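Local coordinates for lipase-esterase related protein (Clostridium acetobutylicum, PDB 3E0X) that probably acts as a hydrolase of the alpha/beta hydrolase fold, related to lipases and esterases, although its natural substrate is unknown, at residues A[7-12]-A[41-46]; A[15-20]-A[83-88]. One frame throughout, in Å; residues are numbered along the deposited sequence.

Interaction 1 (A[7-12]-A[41-46]); sequences YVHVGN and DYNCIL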
loop_
_atom_site.group_PDB
_atom_site.type_symbol
_atom_site.label_atom_id
_atom_site.label_comp_id
_atom_site.label_asym_id
_atom_site.label_seq_id
_atom_site.Cartn_x
_atom_site.Cartn_y
_atom_site.Cartn_z
ATOM N N TYR A 7 7.855 1.603 -13.085
ATOM C CA TYR A 7 8.408 1.288 -11.787
ATOM C C TYR A 7 9.799 1.904 -11.685
ATOM O O TYR A 7 10.424 2.271 -12.705
ATOM C CB TYR A 7 8.515 -0.227 -11.563
ATOM C CG TYR A 7 9.527 -0.897 -12.460
ATOM C CD1 TYR A 7 10.835 -1.112 -12.031
ATOM C CD2 TYR A 7 9.180 -1.300 -13.740
ATOM C CE1 TYR A 7 11.793 -1.717 -12.874
ATOM C CE2 TYR A 7 10.105 -1.919 -14.572
ATOM C CZ TYR A 7 11.411 -2.121 -14.138
ATOM O OH TYR A 7 12.331 -2.731 -14.985
ATOM N N VAL A 8 10.267 1.979 -10.449
ATOM C CA VAL A 8 11.629 2.393 -10.106
ATOM C C VAL A 8 12.333 1.199 -9.445
ATOM O O VAL A 8 11.721 0.520 -8.595
ATOM C CB VAL A 8 11.599 3.617 -9.147
ATOM C CG1 VAL A 8 12.977 3.908 -8.594
ATOM C CG2 VAL A 8 11.085 4.853 -9.879
ATOM N N HIS A 9 13.601 0.992 -9.776
ATOM C CA HIS A 9 14.347 -0.173 -9.327
ATOM C C HIS A 9 15.579 0.307 -8.571
ATOM O O HIS A 9 16.460 0.956 -9.156
ATOM C CB HIS A 9 14.748 -0.936 -10.585
ATOM C CG HIS A 9 15.197 -2.336 -10.337
ATOM N ND1 HIS A 9 15.740 -3.119 -11.333
ATOM C CD2 HIS A 9 15.181 -3.102 -9.216
ATOM C CE1 HIS A 9 16.058 -4.300 -10.831
ATOM N NE2 HIS A 9 15.711 -4.326 -9.553
ATOM N N VAL A 10 15.624 0.022 -7.269
ATOM C CA VAL A 10 16.700 0.511 -6.397
ATOM C C VAL A 10 17.152 -0.581 -5.424
ATOM O O VAL A 10 16.600 -1.697 -5.414
ATOM C CB VAL A 10 16.271 1.761 -5.593
ATOM C CG1 VAL A 10 16.003 2.882 -6.548
ATOM C CG2 VAL A 10 15.042 1.460 -4.739
ATOM N N GLY A 11 18.136 -0.258 -4.592
ATOM C CA GLY A 11 18.643 -1.218 -3.630
ATOM C C GLY A 11 19.660 -2.191 -4.208
ATOM O O GLY A 11 20.315 -1.923 -5.215
ATOM N N ASN A 12 19.799 -3.326 -3.545
ATOM C CA ASN A 12 20.758 -4.336 -3.941
ATOM C C ASN A 12 20.082 -5.251 -4.944
ATOM O O ASN A 12 19.340 -6.183 -4.580
ATOM C CB ASN A 12 21.196 -5.069 -2.674
ATOM C CG ASN A 12 22.071 -6.236 -2.962
ATOM O OD1 ASN A 12 22.572 -6.370 -4.071
ATOM N ND2 ASN A 12 22.208 -7.129 -1.981
ATOM N N ASP A 41 19.449 -3.239 1.322
ATOM C CA ASP A 41 20.057 -4.559 1.178
ATOM C C ASP A 41 19.195 -5.501 0.337
ATOM O O ASP A 41 19.603 -6.634 0.026
ATOM C CB ASP A 41 20.339 -5.203 2.550
ATOM C CG ASP A 41 21.596 -4.639 3.228
ATOM O OD1 ASP A 41 22.509 -4.185 2.513
ATOM O OD2 ASP A 41 21.682 -4.658 4.480
ATOM N N TYR A 42 17.998 -5.033 -0.015
ATOM C CA TYR A 42 17.053 -5.844 -0.776
ATOM C C TYR A 42 16.858 -5.326 -2.190
ATOM O O TYR A 42 17.229 -4.200 -2.515
ATOM C CB TYR A 42 15.721 -5.865 -0.052
ATOM C CG TYR A 42 15.845 -6.216 1.408
ATOM C CD1 TYR A 42 16.452 -7.407 1.818
ATOM C CD2 TYR A 42 15.371 -5.352 2.389
ATOM C CE1 TYR A 42 16.569 -7.734 3.167
ATOM C CE2 TYR A 42 15.475 -5.666 3.732
ATOM C CZ TYR A 42 16.072 -6.852 4.118
ATOM O OH TYR A 42 16.144 -7.124 5.463
ATOM N N ASN A 43 16.292 -6.173 -3.050
ATOM C CA ASN A 43 16.057 -5.821 -4.436
ATOM C C ASN A 43 14.704 -5.121 -4.471
ATOM O O ASN A 43 13.676 -5.781 -4.391
ATOM C CB ASN A 43 16.070 -7.087 -5.296
ATOM C CG ASN A 43 15.751 -6.809 -6.739
ATOM O OD1 ASN A 43 16.151 -5.780 -7.283
ATOM N ND2 ASN A 43 15.028 -7.732 -7.376
ATOM N N CYS A 44 14.711 -3.788 -4.547
ATOM C CA CYS A 44 13.485 -3.006 -4.347
ATOM C C CYS A 44 12.892 -2.538 -5.666
ATOM O O CYS A 44 13.557 -1.860 -6.476
ATOM C CB CYS A 44 13.763 -1.780 -3.464
ATOM S SG CYS A 44 14.311 -2.162 -1.778
ATOM N N ILE A 45 11.616 -2.859 -5.859
ATOM C CA ILE A 45 10.886 -2.482 -7.065
ATOM C C ILE A 45 9.677 -1.689 -6.591
ATOM O O ILE A 45 8.873 -2.197 -5.828
ATOM C CB ILE A 45 10.435 -3.742 -7.880
ATOM C CG1 ILE A 45 11.656 -4.605 -8.268
ATOM C CG2 ILE A 45 9.705 -3.325 -9.130
ATOM C CD1 ILE A 45 11.301 -6.046 -8.764
ATOM N N LEU A 46 9.579 -0.435 -7.019
ATOM C CA LEU A 46 8.480 0.432 -6.566
ATOM C C LEU A 46 7.618 0.739 -7.764
ATOM O O LEU A 46 8.095 1.307 -8.726
ATOM C CB LEU A 46 9.019 1.712 -5.897
ATOM C CG LEU A 46 9.913 1.294 -4.710
ATOM C CD1 LEU A 46 11.374 1.362 -5.097
ATOM C CD2 LEU A 46 9.619 2.069 -3.425
#

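Interaction 2 (A[15-20]-A[83-88]); sequences SPNTLL and QKNITL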
loop_
_atom_site.group_PDB
_atom_site.type_symbol
_atom_site.label_atom_id
_atom_site.label_comp_id
_atom_site.label_asym_id
_atom_site.label_seq_id
_atom_site.Cartn_x
_atom_site.Cartn_y
_atom_site.Cartn_z
ATOM N N SER A 15 20.138 -9.066 -4.696
ATOM C CA SER A 15 19.614 -9.732 -3.490
ATOM C C SER A 15 18.625 -10.846 -3.873
ATOM O O SER A 15 17.848 -10.687 -4.818
ATOM C CB SER A 15 18.876 -8.741 -2.595
ATOM O OG SER A 15 18.217 -9.411 -1.526
ATOM N N PRO A 16 18.639 -11.959 -3.122
ATOM C CA PRO A 16 17.661 -13.042 -3.351
ATOM C C PRO A 16 16.254 -12.630 -2.919
ATOM O O PRO A 16 15.290 -13.300 -3.280
ATOM C CB PRO A 16 18.173 -14.176 -2.450
ATOM C CG PRO A 16 19.045 -13.532 -1.438
ATOM C CD PRO A 16 19.608 -12.287 -2.054
ATOM N N ASN A 17 16.175 -11.520 -2.183
ATOM C CA ASN A 17 14.918 -11.068 -1.650
ATOM C C ASN A 17 14.447 -9.822 -2.398
ATOM O O ASN A 17 15.114 -8.769 -2.411
ATOM C CB ASN A 17 15.057 -10.878 -0.138
ATOM C CG ASN A 17 15.918 -11.982 0.502
ATOM O OD1 ASN A 17 15.667 -13.178 0.310
ATOM N ND2 ASN A 17 16.955 -11.579 1.228
ATOM N N THR A 18 13.308 -9.970 -3.058
ATOM C CA THR A 18 12.738 -8.911 -3.871
ATOM C C THR A 18 11.548 -8.327 -3.131
ATOM O O THR A 18 10.676 -9.074 -2.691
ATOM C CB THR A 18 12.287 -9.485 -5.252
ATOM O OG1 THR A 18 13.441 -9.914 -5.985
ATOM C CG2 THR A 18 11.535 -8.467 -6.057
ATOM N N LEU A 19 11.524 -7.003 -3.007
ATOM C CA LEU A 19 10.414 -6.334 -2.360
ATOM C C LEU A 19 9.719 -5.513 -3.415
ATOM O O LEU A 19 10.340 -4.642 -4.061
ATOM C CB LEU A 19 10.925 -5.417 -1.257
ATOM C CG LEU A 19 11.825 -5.979 -0.153
ATOM C CD1 LEU A 19 12.143 -4.927 0.943
ATOM C CD2 LEU A 19 11.256 -7.214 0.474
ATOM N N LEU A 20 8.433 -5.786 -3.604
ATOM C CA LEU A 20 7.643 -5.036 -4.576
ATOM C C LEU A 20 6.680 -4.146 -3.775
ATOM O O LEU A 20 5.817 -4.652 -3.048
ATOM C CB LEU A 20 6.884 -6.012 -5.492
ATOM C CG LEU A 20 5.991 -5.366 -6.549
ATOM C CD1 LEU A 20 6.754 -4.492 -7.498
ATOM C CD2 LEU A 20 5.241 -6.419 -7.334
ATOM N N GLN A 83 12.010 -13.779 -10.584
ATOM C CA GLN A 83 12.375 -13.638 -9.179
ATOM C C GLN A 83 11.569 -14.652 -8.376
ATOM O O GLN A 83 10.369 -14.734 -8.535
ATOM C CB GLN A 83 12.108 -12.211 -8.679
ATOM C CG GLN A 83 13.072 -11.171 -9.236
ATOM C CD GLN A 83 14.491 -11.283 -8.685
ATOM O OE1 GLN A 83 15.375 -10.484 -9.055
ATOM N NE2 GLN A 83 14.725 -12.253 -7.805
ATOM N N LYS A 84 12.238 -15.421 -7.530
ATOM C CA LYS A 84 11.598 -16.531 -6.849
ATOM C C LYS A 84 11.152 -16.236 -5.417
ATOM O O LYS A 84 10.461 -17.062 -4.808
ATOM C CB LYS A 84 12.540 -17.738 -6.869
ATOM C CG LYS A 84 12.932 -18.250 -8.274
ATOM C CD LYS A 84 11.771 -18.732 -9.116
ATOM C CE LYS A 84 12.320 -19.132 -10.513
ATOM N NZ LYS A 84 11.252 -19.391 -11.527
ATOM N N ASN A 85 11.556 -15.089 -4.879
ATOM C CA ASN A 85 11.213 -14.743 -3.490
ATOM C C ASN A 85 10.736 -13.301 -3.354
ATOM O O ASN A 85 11.459 -12.428 -2.848
ATOM C CB ASN A 85 12.412 -15.004 -2.561
ATOM C CG ASN A 85 12.076 -14.776 -1.102
ATOM O OD1 ASN A 85 10.920 -14.874 -0.697
ATOM N ND2 ASN A 85 13.089 -14.456 -0.301
ATOM N N ILE A 86 9.510 -13.066 -3.805
ATOM C CA ILE A 86 8.920 -11.727 -3.776
ATOM C C ILE A 86 8.085 -11.513 -2.519
ATOM O O ILE A 86 7.195 -12.324 -2.204
ATOM C CB ILE A 86 8.058 -11.450 -5.043
ATOM C CG1 ILE A 86 8.895 -11.615 -6.306
ATOM C CG2 ILE A 86 7.493 -10.041 -5.016
ATOM C CD1 ILE A 86 8.072 -11.624 -7.598
ATOM N N THR A 87 8.376 -10.412 -1.816
ATOM C CA THR A 87 7.516 -9.918 -0.743
ATOM C C THR A 87 6.819 -8.673 -1.237
ATOM O O THR A 87 7.465 -7.769 -1.763
ATOM C CB THR A 87 8.334 -9.578 0.531
ATOM O OG1 THR A 87 9.002 -10.762 0.981
ATOM C CG2 THR A 87 7.433 -9.052 1.650
ATOM N N LEU A 88 5.501 -8.652 -1.107
ATOM C CA LEU A 88 4.733 -7.478 -1.485
ATOM C C LEU A 88 4.573 -6.582 -0.273
ATOM O O LEU A 88 4.304 -7.057 0.835
ATOM C CB LEU A 88 3.335 -7.872 -1.983
ATOM C CG LEU A 88 3.277 -8.905 -3.099
ATOM C CD1 LEU A 88 1.787 -9.156 -3.435
ATOM C CD2 LEU A 88 4.062 -8.448 -4.319
HETATM O O HOH W 1 13.397 -12.856 -5.459
#

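Interaction 1 (A[7-12]-A[41-46])
His9 brings the edge of its imidazole up to Cys44 O and reaches the amide of Asn43. With CG anti to the backbone N (chi1 -164°), the ring is carried across to the second strand, where NE2 donates to Asn43 OD1 at 2.7 Å. That oxygen lies in the ring plane and offers a lone pair, although ring and amide planes are turned 57° apart. Cys44 O sits at the same ring edge, 3.4 Å from His9 CD2. The amide of Asn43 is fixed from its other end as well, because ND2 bonds to Thr18 OG1 on strand 18-22.

Strands 7-11 and 43-46 run antiparallel. Val8 and Leu46 form one hydrogen-bonded pair and Val10 and Cys44 another, the straightest bond being Leu46 N to Val8 O at 2.8 Å. On the face of Val8, Val10, Cys44 and Leu46, Val10 CG2 touches both Leu46 CD1 and Cys44 CB, each at 3.7 Å. Tyr7 points toward strand 43-46 and runs alongside Ile45, its CD1 3.8 Å from Ile45 CG2.

Gly11 faces Asn43 as a non-hydrogen-bonded pair and has a positive phi (82°); beyond it Asn12 N donates to Tyr42 O from above the carbonyl plane. Asn12 ND2 adds a weak bond to Asp41 O, while its OD1 accepts from Lys14 NZ.

Since His9 donates through NE2, that nitrogen carries a proton; the link to Asn43 and Thr18 thus makes a chain of side-chain hydrogen bonds that ties the outermost strand 7-11 across strand 43-47 to strand 18-22.

Interaction 2 (A[15-20]-A[83-88])
Strands 18-20 and 86-88 run parallel, 4.7 Å apart at their closest axes and inclined by 28°, with Thr18, Leu19 and Leu20 opposite Ile86, Thr87 and Leu88. Three backbone bonds alternate in direction: Thr18 N donates to Asn85 O, Thr87 N to Thr18 O at 2.8 Å, and Leu20 N to Thr87 O. The last two lie nearly along the C=O axes.

Leu20 CD2 meets Leu88 CD2 at 3.8 Å, the side chains pointing the same way, and both pack on Ile74 of helix 63-76. Turned to the other face, Leu19 brings CD2 to 3.8 Å from Thr87 CB.

Where the strands begin, a water accepts from Asn85 N (3.0 Å), donates to Pro16 O (2.9 Å) and bonds Thr18 OG1, with a weak bond from Gln83 NE2. Asn85 ND2 reaches Asn17 OD1 weakly, the amides almost perpendicular (86°). Ser15 OG accepts from Asn17 N at 3.0 Å, an ST turn leading into the strand.

Such parallel pairing is characteristic of the central sheet of the alpha/beta hydrolase fold; strand 86-91 runs on to the probable nucleophile elbow at Ser92.

Interactions 1 and 2 lie side by side in one mixed sheet, their centres 9 Å apart. Across it the strands run 7-11, 43-47, 18-22, 86-91, so interaction 1 joins the antiparallel edge strand to its neighbour and interaction 2 joins the next two strands, 18-22 and 86-91. Strands 43-47 and 18-22 connect them through probable hydrogen bonds, Ile45 N to Leu19 O and Leu19 N to Asn43 O, both 2.8 Å. Along the chain the segments alternate: 7-12, 15-20, 41-46, 83-88. Strand order therefore departs from chain order, as in the alpha/beta hydrolase fold, and together the two contacts build the sheet from its edge to the strand preceding Ser92, which lines the ortho-xylene pocket.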